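Local coordinates for protein subclass B3 metallo-beta-lactamase (Sphingobium indicum, PDB 7LUU) that probably hydrolyses beta-lactam antibiotics at a two-zinc active site, as a subclass B3 metallo-beta-lactamase with an unusual set of metal ligands, at residues K215-N227 and Y252-A266. Residues are numbered along the deposited sequence; the frame is centred on the assembly and turned at random.
Sequences KRCKAIVFASSLN and YRRMGALKCDILISA
Ala-219 and Asp-261 open a parallel pairing between strands 216-223 and 262-265, whose axes approach to 4.7 Å. The carboxylate of Asp-261 stands in for a backbone acceptor: its OD2 takes the N-H of Ala-219 through the anti lone pair, in a nearly straight bond of 2.9 Å. In return Ala-219 O is gripped twice, by Asp-261 N in the carbonyl plane and by Ile-262 N from slightly outside it. Farther along, Val-221 binds Ile-262 O and Ile-264 N, and Ala-223 binds Ile-264 O and Ala-266 N, the regular parallel ladder. A water donates to both Ile-220 O and Lys-259 O, tying the strand to the loop before Asp-261.

Apolar contacts line both faces of the sheet. On one, Ile-220 runs alongside Ile-262, its CG1 resting on Ile-262 CB, and CD of Lys-218 meets Ile-262 CD1 at 3.6 Å, the two side chains nearly perpendicular. Phe-222, its CG anti to the backbone N (chi1 -170°), brings CD2 to 3.7 Å from Ile-264 CG2, the branch meeting the ring obliquely. On the other face, both methyls of Val-221 touch Leu-258 CD1, while Leu-263 CD1 packs 3.6 Å from Ala-223 CB. Met-255, folded back by its chi2 of -63° and a similar chi3, reaches from the helix to the strand to set CE 4.0 Å from the same Ala-223 CB; its CG meets Leu-226 CD1.

Strand 216-223, helix 242-257 and strand 262-265 form a beta-alpha-beta unit. Strand 205-213 flanks the pair beyond 216-223, strand 277-278 lies beyond 262-265, and a disulfide joins Cys-260 to Cys-283 of helix 282-300. Just past the C-terminal ends of the paired strands, Ser-225 and Ala-266 approach the zinc ligands Glu-122 and His-127, placing this end of the sheet beside the active site.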
loop_
_atom_site.group_PDB
_atom_site.type_symbol
_atom_site.label_atom_id
_atom_site.label_comp_id
_atom_site.label_asym_id
_atom_site.label_seq_id
_atom_site.Cartn_x
_atom_site.Cartn_y
_atom_site.Cartn_z
ATOM N N LYS A 215 -13.338 -13.982 21.029
ATOM C CA LYS A 215 -12.109 -13.942 21.794
ATOM C C LYS A 215 -10.881 -14.285 20.965
ATOM O O LYS A 215 -9.783 -14.355 21.520
ATOM C CB LYS A 215 -12.215 -14.875 23.000
ATOM C CG LYS A 215 -13.358 -14.530 23.933
ATOM C CD LYS A 215 -13.642 -15.710 24.859
ATOM C CE LYS A 215 -14.662 -15.374 25.933
ATOM N NZ LYS A 215 -14.785 -16.491 26.930
ATOM N N ARG A 216 -11.008 -14.494 19.659
ATOM C CA ARG A 216 -9.845 -14.894 18.866
ATOM C C ARG A 216 -9.409 -13.709 18.028
ATOM O O ARG A 216 -10.265 -13.064 17.422
ATOM C CB ARG A 216 -10.166 -16.073 17.952
ATOM C CG ARG A 216 -10.695 -17.283 18.741
ATOM C CD ARG A 216 -10.440 -18.584 17.972
ATOM N NE ARG A 216 -10.982 -18.525 16.609
ATOM C CZ ARG A 216 -10.254 -18.471 15.494
ATOM N NH1 ARG A 216 -8.916 -18.484 15.545
ATOM N NH2 ARG A 216 -10.877 -18.434 14.321
ATOM N N CYS A 217 -8.119 -13.370 18.098
ATOM C CA CYS A 217 -7.608 -12.250 17.335
ATOM C C CYS A 217 -6.518 -12.742 16.406
ATOM O O CYS A 217 -5.801 -13.697 16.712
ATOM C CB CYS A 217 -7.005 -11.146 18.170
ATOM S SG CYS A 217 -8.252 -10.430 19.381
ATOM N N LYS A 218 -6.421 -12.081 15.260
ATOM C CA LYS A 218 -5.359 -12.378 14.295
ATOM C C LYS A 218 -4.628 -11.095 13.978
ATOM O O LYS A 218 -5.258 -10.046 13.790
ATOM C CB LYS A 218 -5.862 -12.932 12.979
ATOM C CG LYS A 218 -6.434 -14.348 13.132
ATOM C CD LYS A 218 -6.783 -14.876 11.696
ATOM C CE LYS A 218 -7.555 -16.184 11.702
ATOM N NZ LYS A 218 -6.546 -17.218 12.085
ATOM N N ALA A 219 -3.322 -11.187 13.880
ATOM C CA ALA A 219 -2.474 -10.073 13.506
ATOM C C ALA A 219 -2.417 -9.950 11.989
ATOM O O ALA A 219 -1.913 -10.869 11.309
ATOM C CB ALA A 219 -1.072 -10.315 14.044
ATOM N N ILE A 220 -2.968 -8.854 11.440
ATOM C CA ILE A 220 -2.996 -8.664 9.990
ATOM C C ILE A 220 -1.879 -7.685 9.616
ATOM O O ILE A 220 -1.649 -6.654 10.290
ATOM C CB ILE A 220 -4.360 -8.099 9.536
ATOM C CG1 ILE A 220 -5.480 -9.100 9.959
ATOM C CG2 ILE A 220 -4.369 -7.909 8.052
ATOM C CD1 ILE A 220 -6.896 -8.575 9.467
ATOM N N VAL A 221 -1.208 -7.961 8.495
ATOM C CA VAL A 221 -0.205 -7.065 7.958
ATOM C C VAL A 221 -0.624 -6.704 6.540
ATOM O O VAL A 221 -0.783 -7.604 5.715
ATOM C CB VAL A 221 1.165 -7.761 7.910
ATOM C CG1 VAL A 221 2.225 -6.852 7.231
ATOM C CG2 VAL A 221 1.595 -8.042 9.359
ATOM N N PHE A 222 -0.707 -5.390 6.235
ATOM C CA PHE A 222 -0.907 -4.932 4.861
ATOM C C PHE A 222 0.445 -4.424 4.426
ATOM O O PHE A 222 0.884 -3.347 4.885
ATOM C CB PHE A 222 -1.989 -3.847 4.815
ATOM C CG PHE A 222 -2.430 -3.483 3.378
ATOM C CD1 PHE A 222 -1.513 -2.959 2.491
ATOM C CD2 PHE A 222 -3.746 -3.751 2.929
ATOM C CE1 PHE A 222 -1.898 -2.589 1.225
ATOM C CE2 PHE A 222 -4.145 -3.365 1.657
ATOM C CZ PHE A 222 -3.227 -2.797 0.794
ATOM N N ALA A 223 1.144 -5.234 3.615
ATOM C CA ALA A 223 2.566 -4.988 3.276
ATOM C C ALA A 223 2.677 -4.115 2.053
ATOM O O ALA A 223 1.985 -4.339 1.056
ATOM C CB ALA A 223 3.280 -6.337 2.994
ATOM N N SER A 224 3.517 -3.070 2.139
ATOM C CA SER A 224 3.872 -2.363 0.918
ATOM C C SER A 224 4.642 -3.280 -0.010
ATOM O O SER A 224 5.220 -4.302 0.415
ATOM C CB SER A 224 4.752 -1.140 1.202
ATOM O OG SER A 224 6.082 -1.598 1.583
ATOM N N SER A 225 4.546 -2.968 -1.309
ATOM C CA SER A 225 5.466 -3.601 -2.248
ATOM C C SER A 225 6.888 -3.521 -1.742
ATOM O O SER A 225 7.332 -2.480 -1.265
ATOM C CB SER A 225 5.354 -2.924 -3.593
ATOM O OG SER A 225 6.299 -3.522 -4.507
ATOM N N LEU A 226 7.622 -4.639 -1.897
ATOM C CA LEU A 226 9.070 -4.693 -1.743
ATOM C C LEU A 226 9.731 -5.035 -3.078
ATOM O O LEU A 226 10.796 -5.644 -3.092
ATOM C CB LEU A 226 9.449 -5.727 -0.666
ATOM C CG LEU A 226 8.963 -5.419 0.779
ATOM C CD1 LEU A 226 9.299 -6.592 1.746
ATOM C CD2 LEU A 226 9.544 -4.091 1.324
ATOM N N ASN A 227 9.138 -4.654 -4.223
ATOM C CA ASN A 227 9.713 -5.128 -5.497
ATOM C C ASN A 227 10.820 -4.179 -5.935
ATOM O O ASN A 227 10.583 -2.971 -6.053
ATOM C CB ASN A 227 8.650 -5.202 -6.564
ATOM C CG ASN A 227 7.644 -6.217 -6.230
ATOM O OD1 ASN A 227 7.978 -7.258 -5.633
ATOM N ND2 ASN A 227 6.398 -5.944 -6.587
ATOM N N TYR A 252 13.478 -6.077 5.364
ATOM C CA TYR A 252 13.495 -7.523 5.551
ATOM C C TYR A 252 13.523 -7.860 7.031
ATOM O O TYR A 252 12.838 -8.793 7.470
ATOM C CB TYR A 252 14.696 -8.141 4.829
ATOM C CG TYR A 252 14.725 -7.842 3.372
ATOM C CD1 TYR A 252 13.551 -7.629 2.673
ATOM C CD2 TYR A 252 15.966 -7.768 2.694
ATOM C CE1 TYR A 252 13.577 -7.334 1.316
ATOM C CE2 TYR A 252 16.018 -7.500 1.324
ATOM C CZ TYR A 252 14.803 -7.304 0.632
ATOM O OH TYR A 252 14.872 -7.022 -0.723
ATOM N N ARG A 253 14.285 -7.081 7.814
ATOM C CA ARG A 253 14.355 -7.298 9.263
ATOM C C ARG A 253 13.003 -7.018 9.915
ATOM O O ARG A 253 12.530 -7.822 10.743
ATOM C CB ARG A 253 15.428 -6.408 9.917
ATOM C CG ARG A 253 16.894 -6.734 9.503
ATOM C CD ARG A 253 17.980 -5.977 10.353
ATOM N NE ARG A 253 17.987 -4.525 10.162
ATOM C CZ ARG A 253 18.693 -3.891 9.212
ATOM N NH1 ARG A 253 19.447 -4.576 8.360
ATOM N NH2 ARG A 253 18.643 -2.590 9.121
ATOM N N ARG A 254 12.332 -5.950 9.468
ATOM C CA ARG A 254 11.005 -5.619 9.989
ATOM C C ARG A 254 10.029 -6.724 9.654
ATOM O O ARG A 254 9.271 -7.200 10.520
ATOM C CB ARG A 254 10.508 -4.288 9.412
ATOM C CG ARG A 254 9.026 -4.000 9.719
ATOM C CD ARG A 254 8.853 -3.869 11.253
ATOM N NE ARG A 254 9.818 -2.891 11.761
ATOM C CZ ARG A 254 10.480 -3.000 12.914
ATOM N NH1 ARG A 254 10.273 -4.045 13.724
ATOM N NH2 ARG A 254 11.381 -2.086 13.260
ATOM N N MET A 255 9.987 -7.113 8.372
ATOM C CA MET A 255 8.996 -8.108 7.956
ATOM C C MET A 255 9.246 -9.477 8.608
ATOM O O MET A 255 8.299 -10.218 8.864
ATOM C CB MET A 255 9.016 -8.223 6.422
ATOM C CG MET A 255 8.441 -6.999 5.767
ATOM S SD MET A 255 6.670 -6.672 6.124
ATOM C CE MET A 255 6.000 -8.074 5.342
ATOM N N GLY A 256 10.484 -9.792 8.954
ATOM C CA GLY A 256 10.764 -10.990 9.735
ATOM C C GLY A 256 10.352 -10.894 11.196
ATOM O O GLY A 256 10.070 -11.932 11.811
ATOM N N ALA A 257 10.294 -9.689 11.760
ATOM C CA ALA A 257 9.910 -9.466 13.154
ATOM C C ALA A 257 8.400 -9.378 13.378
ATOM O O ALA A 257 7.939 -9.577 14.511
ATOM C CB ALA A 257 10.533 -8.173 13.695
ATOM N N LEU A 258 7.614 -9.039 12.355
ATOM C CA LEU A 258 6.207 -8.789 12.575
ATOM C C LEU A 258 5.472 -10.046 12.961
ATOM O O LEU A 258 5.709 -11.120 12.404
ATOM C CB LEU A 258 5.555 -8.248 11.296
ATOM C CG LEU A 258 5.770 -6.806 10.992
ATOM C CD1 LEU A 258 5.277 -6.481 9.584
ATOM C CD2 LEU A 258 5.127 -5.928 12.095
ATOM N N LYS A 259 4.520 -9.882 13.873
ATOM C CA LYS A 259 3.501 -10.892 14.078
ATOM C C LYS A 259 2.572 -10.763 12.873
ATOM O O LYS A 259 2.096 -9.662 12.535
ATOM C CB LYS A 259 2.735 -10.640 15.382
ATOM C CG LYS A 259 1.790 -11.743 15.785
ATOM C CD LYS A 259 2.609 -12.965 16.082
ATOM C CE LYS A 259 1.838 -14.084 16.742
ATOM N NZ LYS A 259 2.814 -15.187 17.045
ATOM N N CYS A 260 2.324 -11.883 12.262
ATOM C CA CYS A 260 1.801 -11.855 10.904
ATOM C C CYS A 260 1.027 -13.146 10.702
ATOM O O CYS A 260 1.518 -14.158 10.148
ATOM C CB CYS A 260 2.989 -11.756 9.954
ATOM S SG CYS A 260 2.540 -11.935 8.188
ATOM N N ASP A 261 -0.212 -13.139 11.198
ATOM C CA ASP A 261 -1.100 -14.253 10.958
ATOM C C ASP A 261 -1.741 -14.173 9.577
ATOM O O ASP A 261 -2.167 -15.200 9.006
ATOM C CB ASP A 261 -2.210 -14.225 11.983
ATOM C CG ASP A 261 -1.721 -14.546 13.379
ATOM O OD1 ASP A 261 -0.975 -15.556 13.544
ATOM O OD2 ASP A 261 -2.019 -13.710 14.289
ATOM N N ILE A 262 -1.904 -12.943 9.063
ATOM C CA ILE A 262 -2.517 -12.743 7.771
ATOM C C ILE A 262 -1.658 -11.715 7.056
ATOM O O ILE A 262 -1.342 -10.676 7.652
ATOM C CB ILE A 262 -3.957 -12.245 7.913
ATOM C CG1 ILE A 262 -4.824 -13.387 8.407
ATOM C CG2 ILE A 262 -4.513 -11.718 6.506
ATOM C CD1 ILE A 262 -6.279 -12.885 8.717
ATOM N N LEU A 263 -1.302 -11.995 5.788
ATOM C CA LEU A 263 -0.512 -11.062 4.965
ATOM C C LEU A 263 -1.352 -10.641 3.776
ATOM O O LEU A 263 -1.802 -11.493 2.986
ATOM C CB LEU A 263 0.777 -11.776 4.476
ATOM C CG LEU A 263 1.520 -10.977 3.385
ATOM C CD1 LEU A 263 2.026 -9.612 3.921
ATOM C CD2 LEU A 263 2.641 -11.814 2.822
ATOM N N ILE A 264 -1.598 -9.340 3.657
ATOM C CA ILE A 264 -2.214 -8.761 2.445
ATOM C C ILE A 264 -1.113 -7.998 1.745
ATOM O O ILE A 264 -0.555 -7.081 2.338
ATOM C CB ILE A 264 -3.356 -7.797 2.797
ATOM C CG1 ILE A 264 -4.491 -8.524 3.525
ATOM C CG2 ILE A 264 -3.904 -7.136 1.481
ATOM C CD1 ILE A 264 -5.410 -7.558 4.300
ATOM N N SER A 265 -0.779 -8.376 0.499
ATOM C CA SER A 265 0.295 -7.680 -0.259
ATOM C C SER A 265 -0.339 -6.609 -1.163
ATOM O O SER A 265 -1.321 -6.891 -1.833
ATOM C CB SER A 265 1.012 -8.755 -1.126
ATOM O OG SER A 265 1.861 -8.127 -2.065
ATOM N N ALA A 266 0.236 -5.398 -1.215
ATOM C CA ALA A 266 -0.303 -4.336 -2.100
ATOM C C ALA A 266 -0.587 -4.835 -3.533
ATOM O O ALA A 266 -1.665 -4.588 -4.079
ATOM C CB ALA A 266 0.681 -3.179 -2.171
HETATM O O HOH W 1 -0.233 -7.486 12.894
#